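Local coordinates for chemotaxis protein CheX (Desulfovibrio desulfuricans subsp. desulfuricans str. G20, PDB 3HM4) that probably acts as a CheX-type phosphatase that removes phosphate from the response regulator CheY in bacterial chemotaxis, at residues Asn39-Gly44 and Gly126-His131; Ser135-Ile140 and Thr150-Leu155; Gln28-Gln33 and Pro141-His146; Ala71-Met76 and Gln86-Ala91; Asn19-Met24 and Asn97-Gln102. All coordinates share one frame; numbering follows the deposited sequence. Where two conformers were deposited one is given.

Contact 1 of 5, residues Asn39-Gly44 and Gly126-His131; sequences NNVAKG and GHTISH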
# COMPACT_ATOMS: atom_id res chain seq x y z
N ASN A 39 6.77 -17.16 0.49
CA ASN A 39 6.79 -16.51 -0.82
C ASN A 39 6.94 -14.99 -0.65
O ASN A 39 6.57 -14.42 0.40
CB ASN A 39 5.48 -16.84 -1.58
CG ASN A 39 5.42 -18.29 -2.07
OD1 ASN A 39 6.13 -18.66 -3.04
ND2 ASN A 39 4.59 -19.11 -1.45
N ASN A 40 7.48 -14.35 -1.68
CA ASN A 40 7.76 -12.90 -1.66
C ASN A 40 6.59 -12.04 -2.17
O ASN A 40 6.71 -10.82 -2.22
CB ASN A 40 9.05 -12.54 -2.41
CG ASN A 40 9.06 -12.92 -3.86
OD1 ASN A 40 8.03 -13.34 -4.43
ND2 ASN A 40 10.24 -12.79 -4.50
N VAL A 41 5.48 -12.68 -2.55
CA VAL A 41 4.31 -12.00 -3.03
C VAL A 41 3.02 -12.61 -2.51
O VAL A 41 2.95 -13.77 -2.13
CB VAL A 41 4.20 -12.08 -4.61
CG1 VAL A 41 5.33 -11.31 -5.30
CG2 VAL A 41 4.15 -13.55 -5.10
N ALA A 42 2.00 -11.78 -2.45
CA ALA A 42 0.59 -12.17 -2.40
C ALA A 42 0.06 -11.89 -3.80
O ALA A 42 0.27 -10.80 -4.29
CB ALA A 42 -0.19 -11.37 -1.36
N LYS A 43 -0.61 -12.86 -4.43
CA LYS A 43 -1.13 -12.73 -5.77
C LYS A 43 -2.63 -12.76 -5.73
O LYS A 43 -3.25 -13.63 -5.18
CB LYS A 43 -0.61 -13.84 -6.68
CG LYS A 43 -0.98 -13.65 -8.16
CD LYS A 43 -0.42 -14.72 -8.97
CE LYS A 43 -0.76 -14.58 -10.47
NZ LYS A 43 -0.03 -13.50 -11.20
N GLY A 44 -3.24 -11.78 -6.36
CA GLY A 44 -4.67 -11.73 -6.38
C GLY A 44 -5.23 -10.64 -7.23
O GLY A 44 -4.54 -10.09 -8.04
N GLY A 126 -4.50 -10.88 -10.96
CA GLY A 126 -3.18 -11.47 -10.81
C GLY A 126 -2.05 -10.50 -10.53
O GLY A 126 -0.88 -10.85 -10.74
N HIS A 127 -2.39 -9.31 -10.03
CA HIS A 127 -1.33 -8.44 -9.50
C HIS A 127 -0.68 -9.11 -8.29
O HIS A 127 -1.23 -10.03 -7.70
CB HIS A 127 -1.85 -7.03 -9.15
CG HIS A 127 -2.74 -7.00 -7.95
ND1 HIS A 127 -4.11 -6.96 -8.03
CD2 HIS A 127 -2.43 -6.99 -6.63
CE1 HIS A 127 -4.60 -6.95 -6.79
NE2 HIS A 127 -3.61 -6.96 -5.92
N THR A 128 0.48 -8.59 -7.91
CA THR A 128 1.10 -8.99 -6.70
C THR A 128 1.35 -7.81 -5.78
O THR A 128 1.60 -6.70 -6.23
CB THR A 128 2.42 -9.73 -6.91
OG1 THR A 128 3.36 -8.91 -7.60
CG2 THR A 128 2.19 -11.02 -7.72
N ILE A 129 1.33 -8.07 -4.48
CA ILE A 129 1.70 -7.11 -3.46
C ILE A 129 2.74 -7.77 -2.56
O ILE A 129 2.58 -8.93 -2.16
CB ILE A 129 0.48 -6.57 -2.69
CG1 ILE A 129 0.89 -5.54 -1.62
CG2 ILE A 129 -0.33 -7.66 -2.06
CD1 ILE A 129 -0.26 -4.58 -1.18
N SER A 130 3.78 -7.01 -2.26
CA SER A 130 4.91 -7.45 -1.46
C SER A 130 5.21 -6.43 -0.37
O SER A 130 5.43 -5.28 -0.66
CB SER A 130 6.17 -7.58 -2.33
OG SER A 130 5.99 -8.52 -3.41
N HIS A 131 5.30 -6.88 0.86
CA HIS A 131 5.68 -6.05 2.01
C HIS A 131 7.17 -5.87 2.07
O HIS A 131 7.92 -6.85 1.95
CB HIS A 131 5.16 -6.65 3.32
CG HIS A 131 3.69 -6.56 3.45
ND1 HIS A 131 3.06 -5.47 4.01
CD2 HIS A 131 2.70 -7.44 3.11
CE1 HIS A 131 1.75 -5.65 3.97
NE2 HIS A 131 1.51 -6.83 3.41
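Asn40 O is gripped twice: the hydroxyl of Ser130 donates to it over an OG-O distance of 2.7 Å, in the carbonyl plane, and Lys89 NZ of the second subunit donates as well. This carbonyl stands where the chain enters a small two-stranded antiparallel ribbon, strands 42-44 and 127-131, whose second member pairs onward with a strand of the other subunit. The ribbon is thus a worked case of a short ladder used at a dimer seam. Ser130 OG lies anti to its own carbonyl carbon (chi1 -60°), and the same oxygen is 3.4 Å from Val41 CG1, a methyl that also rests on Thr128 CB as the two side chains pass each other at a slant. Ala42 and Ile129 form a hydrogen-bonded pair, Ala42 N to Ile129 O and Ile129 N to Ala42 O both measuring 2.9 Å. On that face Ala42 CB touches Ile129 CG2 at 3.8 Å. Lys43 rises from the other face; its chain runs extended until the last torsion (chi4 74°) swings NZ onto a lone pair of Gly126 O, 2.8 Å away, with a C=O...N angle of 125°. Its backbone N donates to a bound glycerol. The ladder ends as Gly44 N reaches His127 O at 3.0 Å. The His127 imidazole is fixed at both nitrogens, ND1 by Gly124 O and NE2 by Ser47 OG, and Gly44 O sits over one face of that ring, 3.1 Å above its plane and displaced toward the rim.

Contact 2 of 5, residues Ser135-Ile140 and Thr150-Leu155; sequences SPVIAI and TVEFCL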
# COMPACT_ATOMS: atom_id res chain seq x y z
N SER A 135 11.35 -7.85 8.72
CA SER A 135 10.68 -8.83 9.57
C SER A 135 10.00 -9.88 8.72
O SER A 135 9.74 -9.65 7.54
CB SER A 135 9.61 -8.15 10.38
OG SER A 135 10.21 -7.24 11.28
N PRO A 136 9.56 -10.98 9.37
CA PRO A 136 8.68 -11.91 8.68
C PRO A 136 7.31 -11.25 8.43
O PRO A 136 6.93 -10.26 9.08
CB PRO A 136 8.48 -13.02 9.70
CG PRO A 136 9.72 -12.95 10.57
CD PRO A 136 9.93 -11.48 10.71
N VAL A 137 6.62 -11.73 7.42
CA VAL A 137 5.29 -11.33 7.10
C VAL A 137 4.38 -12.48 7.53
O VAL A 137 4.63 -13.63 7.17
CB VAL A 137 5.15 -11.03 5.61
CG1 VAL A 137 3.67 -10.74 5.25
CG2 VAL A 137 6.05 -9.84 5.21
N ILE A 138 3.34 -12.16 8.27
CA ILE A 138 2.39 -13.15 8.79
C ILE A 138 1.15 -13.08 7.88
O ILE A 138 0.62 -12.00 7.61
CB ILE A 138 2.01 -12.85 10.26
CG1 ILE A 138 3.25 -12.75 11.16
CG2 ILE A 138 0.99 -13.89 10.79
CD1 ILE A 138 4.17 -13.91 11.08
N ALA A 139 0.69 -14.24 7.42
CA ALA A 139 -0.47 -14.37 6.57
C ALA A 139 -1.53 -15.23 7.26
O ALA A 139 -1.22 -16.22 7.91
CB ALA A 139 -0.08 -14.99 5.20
N ILE A 140 -2.79 -14.86 7.08
CA ILE A 140 -3.91 -15.63 7.60
C ILE A 140 -4.89 -15.85 6.45
O ILE A 140 -5.50 -14.88 5.99
CB ILE A 140 -4.61 -14.99 8.79
CG1 ILE A 140 -3.58 -14.53 9.87
CG2 ILE A 140 -5.62 -16.05 9.36
CD1 ILE A 140 -3.16 -13.10 9.75
N THR A 150 -6.87 -13.37 1.87
CA THR A 150 -5.82 -13.53 2.87
C THR A 150 -5.47 -12.17 3.46
O THR A 150 -5.33 -11.21 2.70
CB THR A 150 -4.53 -14.14 2.25
OG1 THR A 150 -4.81 -15.49 1.80
CG2 THR A 150 -3.37 -14.23 3.22
N VAL A 151 -5.32 -12.10 4.78
CA VAL A 151 -4.84 -10.91 5.49
C VAL A 151 -3.37 -11.13 5.78
O VAL A 151 -2.96 -12.24 6.16
CB VAL A 151 -5.54 -10.70 6.85
CG1 VAL A 151 -4.79 -9.66 7.75
CG2 VAL A 151 -6.97 -10.29 6.62
N GLU A 152 -2.55 -10.09 5.59
CA GLU A 152 -1.13 -10.15 5.91
C GLU A 152 -0.76 -8.97 6.76
O GLU A 152 -1.37 -7.88 6.64
CB GLU A 152 -0.28 -10.17 4.65
CG GLU A 152 -0.64 -11.32 3.72
CD GLU A 152 0.15 -11.42 2.47
OE1 GLU A 152 0.70 -10.40 2.05
OE2 GLU A 152 0.11 -12.52 1.83
N PHE A 153 0.21 -9.15 7.64
CA PHE A 153 0.71 -8.03 8.40
C PHE A 153 2.17 -8.21 8.70
O PHE A 153 2.72 -9.32 8.63
CB PHE A 153 -0.11 -7.75 9.68
CG PHE A 153 0.07 -8.77 10.76
CD1 PHE A 153 -0.78 -9.89 10.85
CD2 PHE A 153 1.07 -8.64 11.72
CE1 PHE A 153 -0.60 -10.83 11.85
CE2 PHE A 153 1.24 -9.59 12.71
CZ PHE A 153 0.42 -10.68 12.77
N CYS A 154 2.82 -7.09 9.02
CA CYS A 154 4.21 -7.13 9.47
C CYS A 154 4.44 -5.98 10.44
O CYS A 154 3.70 -4.99 10.42
CB CYS A 154 5.21 -7.05 8.34
SG CYS A 154 5.11 -5.57 7.32
N LEU A 155 5.46 -6.15 11.28
CA LEU A 155 5.90 -5.11 12.21
C LEU A 155 7.40 -5.16 12.32
O LEU A 155 7.96 -6.25 12.41
CB LEU A 155 5.32 -5.30 13.61
CG LEU A 155 3.87 -4.95 13.87
CD1 LEU A 155 3.61 -5.33 15.34
CD2 LEU A 155 3.60 -3.49 13.63
O HOH W 1 6.25 -9.05 11.40
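Ile138 and Phe153 lie side by side and point the same way, so that the beta-branched carbon of one covers the ring of the other. Ile138 CB stands 3.9 Å from the centroid of the Phe153 ring and 23° off its normal, a CH-pi contact, while Ile138 CG2 closes to 3.6 Å from Phe153 CE1. The ring is brought there by a chi1 of 71°, which sets CG between the backbone N and the carbonyl carbon. Ile140 comes to the same ring differently: its chain slants across, and CD1 arrives at the edge, near the ring plane, 4.0 Å from Phe153 CE1. Phe13, on helix 10-25, stacks with this ring too. Ile138 and Phe153 belong to an antiparallel beta hairpin, strands 138-143 and 149-155, set between strands 30-36 and 58-64 of the six-stranded sheet; they exchange two backbone hydrogen bonds, Ile138 N to Phe153 O being 2.9 Å, and Ile140 and Val151 exchange two more. The opposite face is lined by Val137, Ala139 and Glu152. There Glu152 CG packs 4.0 Å from Ala139 CB, and the extended chain carries OE2 to a salt bridge with Lys37 and a hydrogen bond with a bound glycerol. Beyond Cys154 the strands separate: a water accepts from Leu155 N at 3.0 Å and lies close to Pro136 O, and Ser135 OG donates to Leu155 O over 2.7 Å, from 29° out of the carbonyl plane.

Contact 3 of 5, residues Gln28-Gln33 and Pro141-His146; sequences QPIPGQ and PFKTNH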
# COMPACT_ATOMS: atom_id res chain seq x y z
N GLN A 28 -19.64 -14.67 6.08
CA GLN A 28 -19.27 -15.72 7.00
C GLN A 28 -17.77 -16.08 6.86
O GLN A 28 -17.42 -17.21 6.58
CB GLN A 28 -20.18 -16.95 6.86
CG GLN A 28 -21.61 -16.57 7.35
CD GLN A 28 -22.62 -17.69 7.20
OE1 GLN A 28 -23.02 -18.02 6.10
NE2 GLN A 28 -23.05 -18.24 8.31
N PRO A 29 -16.88 -15.10 7.11
CA PRO A 29 -15.46 -15.37 7.00
C PRO A 29 -15.00 -16.36 8.07
O PRO A 29 -15.38 -16.25 9.25
CB PRO A 29 -14.81 -14.02 7.22
CG PRO A 29 -15.81 -13.30 8.02
CD PRO A 29 -17.12 -13.71 7.51
N ILE A 30 -14.19 -17.33 7.66
CA ILE A 30 -13.63 -18.34 8.56
C ILE A 30 -12.11 -18.33 8.43
O ILE A 30 -11.56 -18.76 7.41
CB ILE A 30 -14.18 -19.75 8.20
CG1 ILE A 30 -15.71 -19.78 8.26
CG2 ILE A 30 -13.59 -20.80 9.11
CD1 ILE A 30 -16.32 -21.14 7.81
N PRO A 31 -11.40 -17.84 9.47
CA PRO A 31 -9.95 -17.84 9.35
C PRO A 31 -9.33 -19.21 9.53
O PRO A 31 -9.76 -20.03 10.37
CB PRO A 31 -9.49 -16.93 10.50
CG PRO A 31 -10.57 -17.01 11.49
CD PRO A 31 -11.85 -17.25 10.73
N GLY A 32 -8.27 -19.44 8.76
CA GLY A 32 -7.43 -20.58 8.94
C GLY A 32 -6.32 -20.23 9.92
O GLY A 32 -6.34 -19.18 10.58
N GLN A 33 -5.31 -21.09 9.95
CA GLN A 33 -4.16 -20.89 10.83
C GLN A 33 -3.22 -19.86 10.26
O GLN A 33 -2.88 -19.90 9.07
CB GLN A 33 -3.35 -22.16 11.09
CG GLN A 33 -4.08 -23.19 11.88
CD GLN A 33 -4.48 -22.75 13.28
OE1 GLN A 33 -5.63 -22.88 13.66
NE2 GLN A 33 -3.54 -22.21 14.03
N PRO A 141 -5.05 -17.10 5.98
CA PRO A 141 -5.97 -17.34 4.89
C PRO A 141 -7.40 -17.46 5.43
O PRO A 141 -7.59 -17.92 6.56
CB PRO A 141 -5.49 -18.67 4.31
CG PRO A 141 -5.00 -19.42 5.56
CD PRO A 141 -4.46 -18.34 6.50
N PHE A 142 -8.39 -17.10 4.58
CA PHE A 142 -9.79 -17.16 4.97
C PHE A 142 -10.60 -17.85 3.90
O PHE A 142 -10.40 -17.63 2.69
CB PHE A 142 -10.41 -15.75 5.12
CG PHE A 142 -10.08 -15.05 6.41
CD1 PHE A 142 -8.81 -14.52 6.63
CD2 PHE A 142 -11.05 -14.87 7.37
CE1 PHE A 142 -8.51 -13.84 7.81
CE2 PHE A 142 -10.80 -14.16 8.53
CZ PHE A 142 -9.50 -13.65 8.76
N LYS A 143 -11.59 -18.61 4.37
CA LYS A 143 -12.70 -19.07 3.54
C LYS A 143 -13.88 -18.14 3.81
O LYS A 143 -13.99 -17.53 4.87
CB LYS A 143 -13.14 -20.47 3.93
CG LYS A 143 -12.15 -21.54 3.63
CD LYS A 143 -12.73 -22.96 3.89
CE LYS A 143 -13.14 -23.22 5.30
NZ LYS A 143 -12.03 -23.17 6.23
N THR A 144 -14.75 -17.98 2.81
CA THR A 144 -16.00 -17.27 2.95
C THR A 144 -17.05 -18.00 2.14
O THR A 144 -16.77 -18.99 1.44
CB THR A 144 -15.92 -15.78 2.46
OG1 THR A 144 -16.08 -15.67 1.04
CG2 THR A 144 -14.66 -15.04 2.94
N ASN A 145 -18.27 -17.49 2.17
CA ASN A 145 -19.32 -18.08 1.33
C ASN A 145 -19.11 -17.84 -0.17
O ASN A 145 -19.74 -18.49 -0.99
CB ASN A 145 -20.69 -17.48 1.68
CG ASN A 145 -21.14 -17.78 3.09
OD1 ASN A 145 -20.72 -18.78 3.68
ND2 ASN A 145 -22.08 -16.94 3.61
N HIS A 146 -18.21 -16.90 -0.52
CA HIS A 146 -17.99 -16.47 -1.87
C HIS A 146 -16.51 -16.35 -2.18
O HIS A 146 -16.09 -15.32 -2.65
CB HIS A 146 -18.66 -15.10 -2.09
CG HIS A 146 -20.14 -15.14 -1.90
ND1 HIS A 146 -20.99 -15.58 -2.89
CD2 HIS A 146 -20.91 -14.82 -0.84
CE1 HIS A 146 -22.23 -15.53 -2.44
NE2 HIS A 146 -22.21 -15.08 -1.19
O HOH W 2 -18.35 -19.38 5.19
O HOH W 3 -10.45 -21.35 7.00
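The antiparallel pairing of Ile30 with Lys143 and of Pro31 with Phe142 attaches strand 30-36, an outermost strand of the six-stranded sheet within this chain, to strand 138-143. Ile30 and Lys143 form the hydrogen-bonded pair, Ile30 N lying 2.8 Å from Lys143 O and Lys143 N 3.0 Å from Ile30 O. Two residues on, Gly32 N donates to Pro141 O, also at 2.8 Å. The prolines flanking Ile30 sit where no inter-strand bond falls due, and meet the partner strand through carbon. Pro31 CB sits over one face of the Phe142 ring, 3.9 Å from its centroid and 24° off the normal, a CH-pi contact; Pro29 CB approaches Phe142 CD2 at 3.9 Å. Phe142 also stacks with Phe149 and touches helix 10-25, so this face of the strand pair looks inward. At the Gln28 end the link is amide to amide. Asn145 ND2 donates to a lone pair of Gln28 OE1 at 2.9 Å, the two amide planes standing 81° apart. A water donates both to Gln28 O and to Asn145 OD1, closing a second path between the same residues. Beside it Thr144 forms an ST turn: its OG1, also hydrogen-bonded to Gly147 O, accepts from His146 N at 2.9 Å.

Contact 4 of 5, residues Ala71-Met76 and Gln86-Ala91; sequences AVVKAM and QDTKDA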
# COMPACT_ATOMS: atom_id res chain seq x y z
N ALA A 71 -18.22 -10.19 -4.27
CA ALA A 71 -19.26 -10.48 -3.25
C ALA A 71 -19.29 -9.41 -2.13
O ALA A 71 -20.37 -9.02 -1.65
CB ALA A 71 -19.09 -11.87 -2.66
N VAL A 72 -18.11 -8.94 -1.73
CA VAL A 72 -18.01 -7.89 -0.71
C VAL A 72 -18.65 -6.59 -1.22
O VAL A 72 -19.46 -5.98 -0.52
CB VAL A 72 -16.57 -7.66 -0.26
CG1 VAL A 72 -16.41 -6.41 0.58
CG2 VAL A 72 -16.04 -8.90 0.43
N VAL A 73 -18.31 -6.20 -2.44
CA VAL A 73 -18.83 -4.99 -3.05
C VAL A 73 -20.38 -5.09 -3.18
O VAL A 73 -21.09 -4.14 -2.86
CB VAL A 73 -18.17 -4.66 -4.41
CG1 VAL A 73 -18.92 -3.54 -5.15
CG2 VAL A 73 -16.68 -4.33 -4.21
N LYS A 74 -20.88 -6.26 -3.62
CA LYS A 74 -22.33 -6.46 -3.75
C LYS A 74 -23.03 -6.45 -2.39
O LYS A 74 -24.15 -5.90 -2.24
CB LYS A 74 -22.63 -7.75 -4.52
CG LYS A 74 -22.32 -7.66 -5.97
CD LYS A 74 -22.71 -8.90 -6.74
CE LYS A 74 -22.45 -8.72 -8.21
NZ LYS A 74 -23.02 -9.82 -9.02
N ALA A 75 -22.43 -7.08 -1.39
CA ALA A 75 -23.02 -7.11 -0.04
C ALA A 75 -23.11 -5.71 0.58
O ALA A 75 -24.15 -5.35 1.16
CB ALA A 75 -22.27 -8.04 0.88
N MSE A 76 -22.09 -4.88 0.35
CA MSE A 76 -22.03 -3.55 0.95
C MSE A 76 -22.79 -2.47 0.23
O MSE A 76 -23.35 -1.59 0.89
CB MSE A 76 -20.58 -3.12 1.09
CG MSE A 76 -19.91 -4.00 2.09
SE MSE A 76 -18.09 -3.60 2.28
CE MSE A 76 -18.24 -1.84 3.19
N GLN A 86 -15.11 2.29 -8.98
CA GLN A 86 -15.43 3.19 -7.89
C GLN A 86 -15.96 2.44 -6.66
O GLN A 86 -15.60 2.76 -5.52
CB GLN A 86 -16.45 4.25 -8.32
CG GLN A 86 -16.72 5.30 -7.27
CD GLN A 86 -15.54 6.21 -7.03
OE1 GLN A 86 -14.94 6.70 -7.98
NE2 GLN A 86 -15.20 6.46 -5.76
N ASP A 87 -16.85 1.47 -6.88
CA ASP A 87 -17.48 0.77 -5.78
C ASP A 87 -16.49 -0.14 -5.06
O ASP A 87 -16.59 -0.28 -3.84
CB ASP A 87 -18.74 0.02 -6.24
CG ASP A 87 -19.85 0.93 -6.74
OD1 ASP A 87 -19.83 2.14 -6.48
OD2 ASP A 87 -20.72 0.37 -7.43
N THR A 88 -15.57 -0.74 -5.81
CA THR A 88 -14.49 -1.54 -5.21
C THR A 88 -13.59 -0.65 -4.34
O THR A 88 -13.31 -1.00 -3.19
CB THR A 88 -13.66 -2.33 -6.26
OG1 THR A 88 -14.58 -3.22 -6.89
CG2 THR A 88 -12.54 -3.13 -5.62
N LYS A 89 -13.16 0.48 -4.87
CA LYS A 89 -12.37 1.44 -4.11
C LYS A 89 -13.09 1.82 -2.82
O LYS A 89 -12.52 1.75 -1.73
CB LYS A 89 -12.12 2.68 -4.94
CG LYS A 89 -11.39 3.80 -4.22
CD LYS A 89 -11.19 5.02 -5.12
CE LYS A 89 -10.44 6.10 -4.37
NZ LYS A 89 -9.94 7.15 -5.28
N ASP A 90 -14.35 2.22 -2.95
CA ASP A 90 -15.11 2.68 -1.79
C ASP A 90 -15.38 1.59 -0.74
O ASP A 90 -15.16 1.79 0.47
CB ASP A 90 -16.43 3.35 -2.19
CG ASP A 90 -16.23 4.68 -2.89
OD1 ASP A 90 -15.17 5.34 -2.74
OD2 ASP A 90 -17.16 5.08 -3.64
N ALA A 91 -15.84 0.43 -1.20
CA ALA A 91 -16.24 -0.66 -0.30
C ALA A 91 -15.02 -1.31 0.37
O ALA A 91 -14.95 -1.45 1.59
CB ALA A 91 -17.05 -1.74 -1.05
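Val73 meets Asp87 at the base of its flat carboxylate, not on the group itself, where helix 66-77 packs almost at right angles on the start of the long helix 84-109 (81° between the short axes, 9.4 Å apart). Val73 CG1 lies 3.7 Å from Asp87 CB, while carboxylate oxygen OD2 accepts from Asp83 N. The flat groups that do bond to each other lie within one helix, where Gln86 NE2 donates in its own amide plane to Asp90 OD2 on the syn side, 34° out of the carboxylate plane. The helices themselves meet by van der Waals packing, with Val73 as the main contributor from the first. Its CG1, anti to the backbone N at chi1 169°, takes the Asp87 side; the other methyl, CG2, comes 3.6 Å from Thr88 OG1 and 4.1 Å from Ala91 CB. Thr88 OG1, though touched by the methyl, is hydrogen-bonded to Ile84 O one turn back in its own helix. At Ala91, which carries only CB, the backbones come close, its CA being 5.7 Å from Val73 CA. Met76, present as selenomethionine, meets the same alanine; in the conformer considered, one of two deposited, SE is 4.0 Å from Ala91 CB and CE is 3.7 Å from Ala91 O.

Contact 5 of 5, residues Asn19-Met24 and Asn97-Gln102; sequences NVLSTM and NMISGQ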
# COMPACT_ATOMS: atom_id res chain seq x y z
N ASN A 19 -14.55 -9.82 12.16
CA ASN A 19 -15.70 -8.99 12.56
C ASN A 19 -16.11 -8.02 11.47
O ASN A 19 -17.29 -7.88 11.20
CB ASN A 19 -15.40 -8.25 13.86
CG ASN A 19 -15.32 -9.18 15.07
OD1 ASN A 19 -15.70 -10.35 15.01
ND2 ASN A 19 -14.80 -8.65 16.17
N VAL A 20 -15.15 -7.35 10.83
CA VAL A 20 -15.49 -6.38 9.79
C VAL A 20 -16.16 -7.06 8.59
O VAL A 20 -17.20 -6.58 8.11
CB VAL A 20 -14.25 -5.56 9.33
CG1 VAL A 20 -14.59 -4.70 8.16
CG2 VAL A 20 -13.79 -4.69 10.50
N LEU A 21 -15.56 -8.14 8.09
CA LEU A 21 -16.14 -8.85 6.92
C LEU A 21 -17.52 -9.44 7.23
O LEU A 21 -18.40 -9.43 6.34
CB LEU A 21 -15.18 -9.87 6.29
CG LEU A 21 -14.15 -9.33 5.29
CD1 LEU A 21 -14.88 -8.61 4.10
CD2 LEU A 21 -13.18 -8.43 5.95
N SER A 22 -17.69 -9.96 8.43
CA SER A 22 -18.99 -10.52 8.90
C SER A 22 -20.04 -9.41 8.87
O SER A 22 -21.09 -9.52 8.20
CB SER A 22 -18.88 -11.06 10.33
OG SER A 22 -18.09 -12.23 10.43
N THR A 23 -19.73 -8.33 9.56
CA THR A 23 -20.68 -7.21 9.70
C THR A 23 -21.02 -6.52 8.42
O THR A 23 -22.21 -6.36 8.09
CB THR A 23 -20.14 -6.14 10.65
OG1 THR A 23 -19.93 -6.74 11.92
CG2 THR A 23 -21.10 -4.97 10.76
N MSE A 24 -19.99 -6.13 7.65
CA MSE A 24 -20.22 -5.38 6.43
C MSE A 24 -20.72 -6.17 5.23
O MSE A 24 -21.47 -5.61 4.43
CB MSE A 24 -18.91 -4.64 6.04
CG MSE A 24 -18.45 -3.65 7.09
SE MSE A 24 -19.71 -2.30 7.63
CE MSE A 24 -19.99 -1.31 5.99
N ASN A 97 -10.13 0.50 6.26
CA ASN A 97 -10.13 1.49 7.35
C ASN A 97 -10.68 0.89 8.63
O ASN A 97 -10.15 1.13 9.71
CB ASN A 97 -10.92 2.75 6.97
CG ASN A 97 -10.05 3.84 6.37
OD1 ASN A 97 -8.95 4.09 6.87
ND2 ASN A 97 -10.54 4.51 5.35
N MSE A 98 -11.75 0.10 8.52
CA MSE A 98 -12.36 -0.53 9.69
C MSE A 98 -11.48 -1.61 10.31
O MSE A 98 -11.37 -1.68 11.54
CB MSE A 98 -13.74 -1.09 9.37
CG MSE A 98 -14.77 -0.02 9.05
SE MSE A 98 -16.43 -0.82 8.46
CE MSE A 98 -16.90 -1.72 10.06
N ILE A 99 -10.81 -2.43 9.48
CA ILE A 99 -9.89 -3.42 9.99
C ILE A 99 -8.73 -2.70 10.73
O ILE A 99 -8.39 -3.09 11.84
CB ILE A 99 -9.32 -4.36 8.90
CG1 ILE A 99 -10.46 -5.29 8.41
CG2 ILE A 99 -8.12 -5.18 9.40
CD1 ILE A 99 -10.08 -6.09 7.17
N SER A 100 -8.18 -1.66 10.12
CA SER A 100 -7.13 -0.91 10.77
C SER A 100 -7.60 -0.35 12.14
O SER A 100 -6.92 -0.51 13.16
CB SER A 100 -6.67 0.23 9.88
OG SER A 100 -5.74 1.05 10.56
N GLY A 101 -8.76 0.28 12.15
CA GLY A 101 -9.28 0.88 13.40
C GLY A 101 -9.51 -0.15 14.49
O GLY A 101 -9.09 0.01 15.64
N GLN A 102 -10.12 -1.28 14.10
CA GLN A 102 -10.42 -2.34 15.08
C GLN A 102 -9.21 -3.09 15.56
O GLN A 102 -9.10 -3.39 16.74
CB GLN A 102 -11.50 -3.27 14.53
CG GLN A 102 -12.81 -2.51 14.37
CD GLN A 102 -13.97 -3.35 13.91
OE1 GLN A 102 -14.02 -4.54 14.16
NE2 GLN A 102 -14.92 -2.71 13.25
O HOH W 4 -12.80 -6.22 16.26
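Val20, with CG1 anti to its backbone N (chi1 173°) and CG2 anti to its carbonyl carbon, turns both methyls onto Met98: CG2 is 3.8 Å and CG1 3.9 Å from Met98 CB. A second meeting depends on folded chains. Met24 bends at chi2 (-55°) and again at chi3, Met98 at chi3, and the two selenium atoms of these selenomethionines come to 3.7 Å of each other, SE to SE, with Met24 CG also against Met98 SE. Between helix 10-25 and the long helix 84-109 the short axes run 9.9 Å apart at 134°, an inclined, largely antiparallel packing in the helical layer that covers one face of the sheet. Val20 is its central side chain: besides Met98 it places CB 3.9 Å from Ile99 CG1, and CG2 reaches the amide end of Gln102, 3.6 Å from NE2. Farther inward, Ile99 CD1 meets Leu21 CD2 at 4.1 Å, the two side chains crossing at a slant; Leu21 in turn touches Val72 and Pro29. At the outer margin a water accepts from Asn19 ND2, in one of that residue's two deposited conformers, and donates to Gln102 OE1 at 3.0 Å. Between the two segments themselves contact is made by apolar side chains, the selenomethionines among them, where natural methionines would carry sulfur, together with the approach to the glutamine amide, so the union probably relies on dispersion and on the burial of Val20, Leu21 and Ile99, with shape rather than directional bonding likely to set how the helices lie.

How the contacts relate
Contacts 2 and 3 share strand 138-143, and Ile140 CG2 lies 3.4 Å from Gly32 O where they meet. Contact 1 adjoins contact 2 on the sheet face away from the helices: Ala42 CB is 3.4 Å from Glu152 OE2, near bound glycerol, probably from the crystallisation liquor, though it may mark a pocket. Contacts 4 and 5, 14 Å apart between centres, both use helix 84-109 and touch through Met76 and Met24. Pro29 of contact 3 packs on Ser22 and Leu21 of contact 5, joining sheet to helices. Contacts 1 and 4 lie 21 Å apart between centres within one chain, but in the dimer Asn40 of one subunit bonds to Gln86 and Lys89 of the other.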